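Local structure of aldehyde dehydrogenase (Listeria monocytogenes, 3K9D) at residues A29-S32 with Q33-D37; H277-S280 with D281-V285; V307-I310 with A311-G315; G435-N438 with L439-I442. The protein probably oxidises an aldehyde or oxo group of its substrate, with NAD or NADP as the electron acceptor, as in other members of the aldehyde dehydrogenase family. All coordinates share one frame; numbering follows the deposited sequence.

Overall arrangement
Four local contacts follow one another along the chain without nesting or crossing, each made within one continuous run of residues. Contact 1 (29-37) closes the turn between helix 6-28 and helix 33-49 by capping the start of the latter. Contact 2 (277-285) does the same where strand 276-278, an outermost strand of the parallel sheet within this chain, passes into helix 281-291. Contact 3 (307-315) spans helix 307-313, which packs on helix 281-291, the helix that contact 2 begins. Contact 4 (435-442) leads into strand 440-447 of the mixed sheet, its centre about 15 Å from that of contact 1. Contacts 1 and 2 lie on opposite sides of the chain's centre.

Contact 1: residues A29-S32 with Q33-D37; sequences AAMS and QQQID
Ser-32 and Gln-35 meet at the start of helix 33-49, where the serine is the N-cap. Among the hydrogen bonds, the backbone N-H of Ile-36 points almost straight at Ser-32 O (3.1 Å, 174°) and makes the first full helical turn. The capping bond is weak but straight: Gln-35 N gives its proton to Ser-32 OG over 3.3 Å. The hydroxyl lies between the backbone N and the carbonyl carbon (chi1 85°), which turns it back over the first turn. A short side chain carrying an acceptor is what this place needs.

A second polar link runs along the first turn, on the side that faces the rest of the chain. Gln-33 NE2 donates to Asp-37 OD1 (3.0 Å), close to its own amide plane but 34° out of the carboxylate plane, on the syn side. Gln-33 OE1 accepts from Thr-90 N and, weakly, from Ile-91 N, and Asp-37 OD1 also forms a salt bridge with Lys-134 NZ.

Apolar contact is slight. Met-31 CB lies 4.2 Å from Ile-36 CG1, and the methionine leads away to Pro-168.

The chemistry implies a helix start held by one nearly straight backbone bond and one weaker cap, with Gln-33 tying it to Thr-90.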
# COMPACT_ATOMS: atom_id res chain seq x y z
N ALA A 29 8.87 -6.05 -19.25
CA ALA A 29 7.44 -5.76 -19.44
C ALA A 29 6.85 -6.30 -20.76
O ALA A 29 5.64 -6.48 -20.87
CB ALA A 29 7.18 -4.26 -19.31
N ALA A 30 7.70 -6.54 -21.76
CA ALA A 30 7.26 -7.13 -23.02
C ALA A 30 7.25 -8.67 -23.01
O ALA A 30 6.63 -9.30 -23.87
CB ALA A 30 8.13 -6.62 -24.16
N MET A 31 7.94 -9.27 -22.04
CA MET A 31 8.08 -10.73 -21.97
C MET A 31 6.81 -11.42 -21.48
O MET A 31 6.07 -10.87 -20.66
CB MET A 31 9.23 -11.12 -21.04
CG MET A 31 10.57 -10.50 -21.35
SD MET A 31 11.90 -11.21 -20.32
CE MET A 31 13.29 -10.54 -21.19
N SER A 32 6.58 -12.64 -21.96
CA SER A 32 5.44 -13.44 -21.53
C SER A 32 5.67 -14.03 -20.14
O SER A 32 6.75 -13.89 -19.57
CB SER A 32 5.14 -14.55 -22.54
OG SER A 32 5.94 -15.69 -22.28
N GLN A 33 4.64 -14.69 -19.59
CA GLN A 33 4.75 -15.36 -18.28
C GLN A 33 5.80 -16.46 -18.32
O GLN A 33 6.58 -16.63 -17.38
CB GLN A 33 3.41 -15.94 -17.82
CG GLN A 33 3.43 -16.56 -16.40
CD GLN A 33 3.44 -15.52 -15.30
OE1 GLN A 33 2.45 -14.79 -15.11
NE2 GLN A 33 4.54 -15.44 -14.55
N GLN A 34 5.81 -17.20 -19.42
CA GLN A 34 6.79 -18.26 -19.69
C GLN A 34 8.23 -17.75 -19.66
O GLN A 34 9.05 -18.28 -18.91
CB GLN A 34 6.47 -18.95 -21.02
CG GLN A 34 5.23 -19.87 -20.99
CD GLN A 34 3.88 -19.14 -21.18
OE1 GLN A 34 3.80 -17.91 -21.18
NE2 GLN A 34 2.81 -19.93 -21.35
N GLN A 35 8.52 -16.70 -20.44
CA GLN A 35 9.84 -16.05 -20.44
C GLN A 35 10.28 -15.51 -19.06
O GLN A 35 11.43 -15.74 -18.65
CB GLN A 35 9.89 -14.95 -21.49
CG GLN A 35 10.11 -15.45 -22.92
CD GLN A 35 9.76 -14.41 -23.97
OE1 GLN A 35 10.36 -14.36 -25.04
NE2 GLN A 35 8.79 -13.58 -23.67
N ILE A 36 9.39 -14.83 -18.35
CA ILE A 36 9.64 -14.40 -16.95
C ILE A 36 10.00 -15.57 -16.01
O ILE A 36 11.00 -15.50 -15.27
CB ILE A 36 8.43 -13.57 -16.37
CG1 ILE A 36 8.31 -12.20 -17.05
CG2 ILE A 36 8.43 -13.53 -14.80
CD1 ILE A 36 9.32 -11.13 -16.64
N ASP A 37 9.19 -16.64 -16.06
CA ASP A 37 9.33 -17.78 -15.15
C ASP A 37 10.61 -18.56 -15.37
O ASP A 37 11.16 -19.12 -14.42
CB ASP A 37 8.12 -18.72 -15.23
CG ASP A 37 6.86 -18.10 -14.65
OD1 ASP A 37 6.97 -17.09 -13.91
OD2 ASP A 37 5.75 -18.62 -14.93

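Contact 2: residues H277-S280 with D281-V285; sequences HFLS and DAEAV
The backbone runs extended through Leu-279 and Ser-280 and then coils into helix 281-291, where Ala-284 N donates to Ser-280 O (2.8 Å), nearly in line with the carbonyl bond. Ser-280 and Glu-283 form a capping box, each side chain bonding the other's backbone N-H. Ser-280 OG accepts from Glu-283 N over 3.2 Å at 171°, a serine suiting the N-cap because its hydroxyl is one carbon from the backbone. In return Glu-283 OE1 takes the N-H of Ser-280 at 2.9 Å, using the lone pair that faces away from its other oxygen. The glutamate gets there because its CG stands anti to the carbonyl carbon (chi1 -65°) and the chain continues extended, laying the carboxylate back across the helix start. Its negative charge so close to the first N-H groups would probably be favoured by the helix dipole.

Beside the box, Leu-279 makes an apolar contact, its CB 4.3 Å from the CB of Ala-284. Its CD2 is in van der Waals contact with Glu-283 OE1 (3.9 Å), the two side chains crossing at a slant. A small alanine lets the leucine lie close to the helix.

Around this junction, His-277 and Leu-279 bond through their backbones to strand 324-328. The side chains of Leu-279 and Ala-284 rest on that strand at Leu-325 and Ala-327, whereas Phe-278 packs on helix 261-273 at Ile-268, Phe-271 and Arg-272.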
# COMPACT_ATOMS: atom_id res chain seq x y z
N HIS A 277 19.62 -21.59 30.18
CA HIS A 277 20.21 -21.09 31.40
C HIS A 277 19.50 -19.86 31.92
O HIS A 277 19.47 -18.81 31.27
CB HIS A 277 21.69 -20.75 31.18
CG HIS A 277 22.43 -20.44 32.45
ND1 HIS A 277 22.55 -21.35 33.48
CD2 HIS A 277 23.10 -19.33 32.83
CE1 HIS A 277 23.27 -20.81 34.45
NE2 HIS A 277 23.63 -19.59 34.08
N PHE A 278 18.92 -20.00 33.11
CA PHE A 278 18.20 -18.95 33.78
C PHE A 278 19.18 -18.11 34.59
O PHE A 278 19.98 -18.63 35.38
CB PHE A 278 17.11 -19.54 34.68
CG PHE A 278 15.92 -20.05 33.92
CD1 PHE A 278 14.80 -19.24 33.73
CD2 PHE A 278 15.91 -21.33 33.37
CE1 PHE A 278 13.70 -19.69 33.03
CE2 PHE A 278 14.81 -21.79 32.66
CZ PHE A 278 13.71 -20.97 32.49
N LEU A 279 19.13 -16.81 34.34
CA LEU A 279 20.00 -15.86 34.99
C LEU A 279 19.47 -15.59 36.37
O LEU A 279 18.26 -15.67 36.59
CB LEU A 279 20.06 -14.57 34.17
CG LEU A 279 20.72 -14.72 32.80
CD1 LEU A 279 20.79 -13.37 32.13
CD2 LEU A 279 22.12 -15.30 32.96
N SER A 280 20.37 -15.26 37.30
CA SER A 280 19.99 -14.83 38.63
C SER A 280 19.56 -13.38 38.53
O SER A 280 19.81 -12.75 37.51
CB SER A 280 21.17 -14.98 39.59
OG SER A 280 22.01 -13.85 39.52
N ASP A 281 18.93 -12.85 39.58
CA ASP A 281 18.55 -11.43 39.61
C ASP A 281 19.73 -10.52 39.28
O ASP A 281 19.62 -9.67 38.39
CB ASP A 281 17.94 -11.06 40.98
CG ASP A 281 17.67 -9.57 41.12
OD1 ASP A 281 16.78 -9.04 40.42
OD2 ASP A 281 18.37 -8.92 41.93
N ALA A 282 20.86 -10.72 39.95
CA ALA A 282 22.06 -9.90 39.74
C ALA A 282 22.63 -10.03 38.32
O ALA A 282 23.02 -9.03 37.71
CB ALA A 282 23.12 -10.20 40.79
N GLU A 283 22.67 -11.25 37.79
CA GLU A 283 23.13 -11.49 36.42
C GLU A 283 22.20 -10.86 35.39
O GLU A 283 22.66 -10.33 34.39
CB GLU A 283 23.23 -12.98 36.13
CG GLU A 283 24.26 -13.71 36.97
CD GLU A 283 24.26 -15.19 36.71
OE1 GLU A 283 23.17 -15.79 36.66
OE2 GLU A 283 25.36 -15.75 36.57
N ALA A 284 20.89 -10.95 35.64
CA ALA A 284 19.87 -10.34 34.78
C ALA A 284 20.00 -8.82 34.78
O ALA A 284 19.87 -8.20 33.73
CB ALA A 284 18.48 -10.75 35.23
N VAL A 285 20.27 -8.24 35.94
CA VAL A 285 20.52 -6.80 36.06
C VAL A 285 21.81 -6.39 35.34
O VAL A 285 21.85 -5.36 34.65
CB VAL A 285 20.56 -6.34 37.54
CG1 VAL A 285 21.13 -4.93 37.67
CG2 VAL A 285 19.17 -6.39 38.14

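Contact 3: residues V307-I310 with A311-G315; sequences VQHI and ANLAG
His-309 and Leu-313 meet one turn apart on helix 307-313, in a contact made within a single short helix and continued to the residue that ends it. The helix follows helix 281-291 in the chain and packs against it, with one face buried and the other turned outward. Four backbone bonds run through it, each from a residue to the carbonyl four places earlier: Ala-311 N to Val-307 O, Asn-312 N to Gln-308 O, Leu-313 N to His-309 O and Ala-314 N to Ile-310 O, all close to 3.0 Å.

On the outer face the imidazole of His-309 is met obliquely by a methyl group. Leu-313 CD1 lies 3.5 Å from both CD2 and NE2 of His-309. The ring comes within range because CG of His-309 is anti to its own backbone N (chi1 -177°), which swings it along the helix toward the following turn. The side chain of Leu-313 also packs on Phe-290 of helix 281-291.

The buried face carries smaller or branched apolar residues. Ala-311 is buried here, where a small side chain fits, and Ile-310 and Ala-314 both rest on Leu-287 of helix 281-291. Val-307 and Ile-310 also pack on Pro-345.

At the far end Gly-315 leaves the helix with phi 72°, a value glycine takes readily, and its N bonds weakly to Asn-312 O. Positive phi with two bonds back into the last turn is the mark of a Schellman motif, the classic C-terminal cap of an alpha helix.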
# COMPACT_ATOMS: atom_id res chain seq x y z
N VAL A 307 25.81 -17.31 22.91
CA VAL A 307 25.60 -17.18 24.36
C VAL A 307 26.90 -16.86 25.10
O VAL A 307 26.94 -15.96 25.93
CB VAL A 307 24.95 -18.45 24.94
CG1 VAL A 307 25.06 -18.52 26.46
CG2 VAL A 307 23.48 -18.51 24.51
N GLN A 308 27.96 -17.61 24.76
CA GLN A 308 29.27 -17.43 25.37
C GLN A 308 29.83 -16.05 25.09
O GLN A 308 30.31 -15.40 25.99
CB GLN A 308 30.25 -18.52 24.91
CG GLN A 308 29.96 -19.90 25.50
CD GLN A 308 29.85 -19.87 27.01
OE1 GLN A 308 30.72 -19.33 27.70
NE2 GLN A 308 28.78 -20.44 27.53
N HIS A 309 29.73 -15.61 23.83
CA HIS A 309 30.24 -14.31 23.38
C HIS A 309 29.62 -13.15 24.17
O HIS A 309 30.34 -12.26 24.66
CB HIS A 309 29.98 -14.14 21.88
CG HIS A 309 30.53 -12.87 21.30
ND1 HIS A 309 31.75 -12.81 20.67
CD2 HIS A 309 30.01 -11.62 21.22
CE1 HIS A 309 31.97 -11.58 20.24
NE2 HIS A 309 30.93 -10.84 20.57
N ILE A 310 28.29 -13.19 24.29
CA ILE A 310 27.49 -12.21 25.03
C ILE A 310 27.81 -12.24 26.52
O ILE A 310 27.96 -11.19 27.16
CB ILE A 310 25.97 -12.46 24.81
CG1 ILE A 310 25.58 -12.21 23.36
CG2 ILE A 310 25.12 -11.59 25.75
CD1 ILE A 310 24.29 -12.90 22.94
N ALA A 311 27.95 -13.45 27.05
CA ALA A 311 28.28 -13.65 28.45
C ALA A 311 29.62 -13.01 28.77
O ALA A 311 29.74 -12.33 29.77
CB ALA A 311 28.29 -15.14 28.80
N ASN A 312 30.60 -13.20 27.89
CA ASN A 312 31.91 -12.58 28.03
C ASN A 312 31.84 -11.06 27.97
O ASN A 312 32.46 -10.38 28.79
CB ASN A 312 32.88 -13.08 26.94
CG ASN A 312 33.38 -14.49 27.19
OD1 ASN A 312 33.24 -15.03 28.30
ND2 ASN A 312 33.99 -15.09 26.17
N LEU A 313 31.08 -10.53 27.01
CA LEU A 313 30.88 -9.09 26.85
C LEU A 313 30.26 -8.44 28.11
O LEU A 313 30.68 -7.35 28.53
CB LEU A 313 30.02 -8.78 25.61
CG LEU A 313 30.70 -8.86 24.24
CD1 LEU A 313 29.65 -8.77 23.14
CD2 LEU A 313 31.74 -7.76 24.08
N ALA A 314 29.31 -9.14 28.72
CA ALA A 314 28.58 -8.63 29.87
C ALA A 314 29.24 -9.01 31.19
O ALA A 314 28.76 -8.64 32.27
CB ALA A 314 27.14 -9.13 29.85
N GLY A 315 30.35 -9.75 31.10
CA GLY A 315 31.10 -10.18 32.27
C GLY A 315 30.38 -11.25 33.07
O GLY A 315 30.57 -11.35 34.29

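Contact 4: residues G435-N438 with L439-I442; sequences GPEN and LFNI
Phe-440 holds its CG between the backbone N and the carbonyl carbon (chi1 66°), which brings the ring back beside the turn at Pro-436 and Glu-437, and Leu-439, with CG anti to the carbonyl carbon (chi1 -64°), places its CD1 3.5 Å from Gly-435 O. The phenyl ring meets the turn obliquely: its CD2 is 3.3 Å from Pro-436 O and its CE2 3.8 Å from Glu-437 CA. The side chain of Glu-437 runs alongside the ring in the same direction, the carboxylate and ring planes 69° apart.

Leu-439 N donates to Pro-436 O, three residues earlier, at 2.9 Å, from well above the carbonyl plane. Asn-438 N to Gly-435 O (3.1 Å) is a second bond of this 3-10 type. Proline suits the first position because its ring already restrains phi. Gly-435 is extended, and a CB there would clash with Pro-436 CD. Asn-438 bridges the turn: its OD1 accepts from Gly-435 N at 3.1 Å, nearly straight, while its ND2 donates to Asp-432 OD2.

Strand 440-447 starts directly after this turn and runs antiparallel to strand 102-116, where Leu-439 packs on Leu-109 and Phe-440 on Ala-106. Phe-440 also touches Leu-94 of strand 92-97. Pro-436 and Leu-439 both rest on Ile-131 of helix 121-134, and Asn-441 OD1 accepts from Ala-424 N of the second subunit, so that the turn leads straight into the dimer interface.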
# COMPACT_ATOMS: atom_id res chain seq x y z
N GLY A 435 5.15 -10.89 -1.34
CA GLY A 435 5.55 -11.66 -2.50
C GLY A 435 5.11 -10.95 -3.76
O GLY A 435 4.89 -9.74 -3.73
N PRO A 436 4.96 -11.70 -4.87
CA PRO A 436 4.57 -11.18 -6.19
C PRO A 436 3.33 -10.29 -6.21
O PRO A 436 3.35 -9.23 -6.84
CB PRO A 436 4.31 -12.46 -6.99
CG PRO A 436 5.26 -13.43 -6.41
CD PRO A 436 5.20 -13.15 -4.92
N GLU A 437 2.30 -10.69 -5.47
CA GLU A 437 1.02 -10.00 -5.45
C GLU A 437 1.03 -8.63 -4.75
O GLU A 437 0.04 -7.91 -4.80
CB GLU A 437 -0.06 -10.91 -4.84
CG GLU A 437 -0.47 -12.06 -5.76
CD GLU A 437 -1.58 -12.94 -5.19
OE1 GLU A 437 -1.75 -14.07 -5.69
OE2 GLU A 437 -2.28 -12.52 -4.24
N ASN A 438 2.15 -8.29 -4.11
CA ASN A 438 2.37 -6.95 -3.57
C ASN A 438 3.23 -6.08 -4.49
O ASN A 438 3.58 -4.94 -4.15
CB ASN A 438 3.06 -7.04 -2.21
CG ASN A 438 2.32 -7.93 -1.24
OD1 ASN A 438 2.60 -9.12 -1.15
ND2 ASN A 438 1.34 -7.37 -0.54
N LEU A 439 3.60 -6.64 -5.64
CA LEU A 439 4.55 -6.02 -6.55
C LEU A 439 4.04 -5.91 -7.99
O LEU A 439 4.81 -5.78 -8.93
CB LEU A 439 5.90 -6.74 -6.50
CG LEU A 439 6.58 -6.64 -5.13
CD1 LEU A 439 7.56 -7.77 -4.96
CD2 LEU A 439 7.26 -5.26 -4.91
N PHE A 440 2.72 -6.01 -8.13
CA PHE A 440 2.05 -5.54 -9.34
C PHE A 440 0.74 -4.86 -8.99
O PHE A 440 0.11 -5.18 -7.97
CB PHE A 440 1.90 -6.63 -10.45
CG PHE A 440 1.00 -7.78 -10.09
CD1 PHE A 440 -0.37 -7.73 -10.36
CD2 PHE A 440 1.53 -8.94 -9.54
CE1 PHE A 440 -1.20 -8.81 -10.04
CE2 PHE A 440 0.71 -10.03 -9.23
CZ PHE A 440 -0.65 -9.96 -9.47
N ASN A 441 0.36 -3.89 -9.83
CA ASN A 441 -0.95 -3.25 -9.79
C ASN A 441 -1.89 -4.03 -10.71
O ASN A 441 -1.45 -4.64 -11.67
CB ASN A 441 -0.89 -1.80 -10.30
CG ASN A 441 -0.14 -0.86 -9.38
OD1 ASN A 441 0.68 -0.07 -9.85
ND2 ASN A 441 -0.44 -0.90 -8.07
N ILE A 442 -3.18 -3.97 -10.42
CA ILE A 442 -4.18 -4.51 -11.35
C ILE A 442 -4.84 -3.38 -12.16
O ILE A 442 -5.43 -2.46 -11.60
CB ILE A 442 -5.22 -5.36 -10.61
CG1 ILE A 442 -4.51 -6.56 -9.94
CG2 ILE A 442 -6.35 -5.78 -11.55
CD1 ILE A 442 -5.26 -7.87 -9.97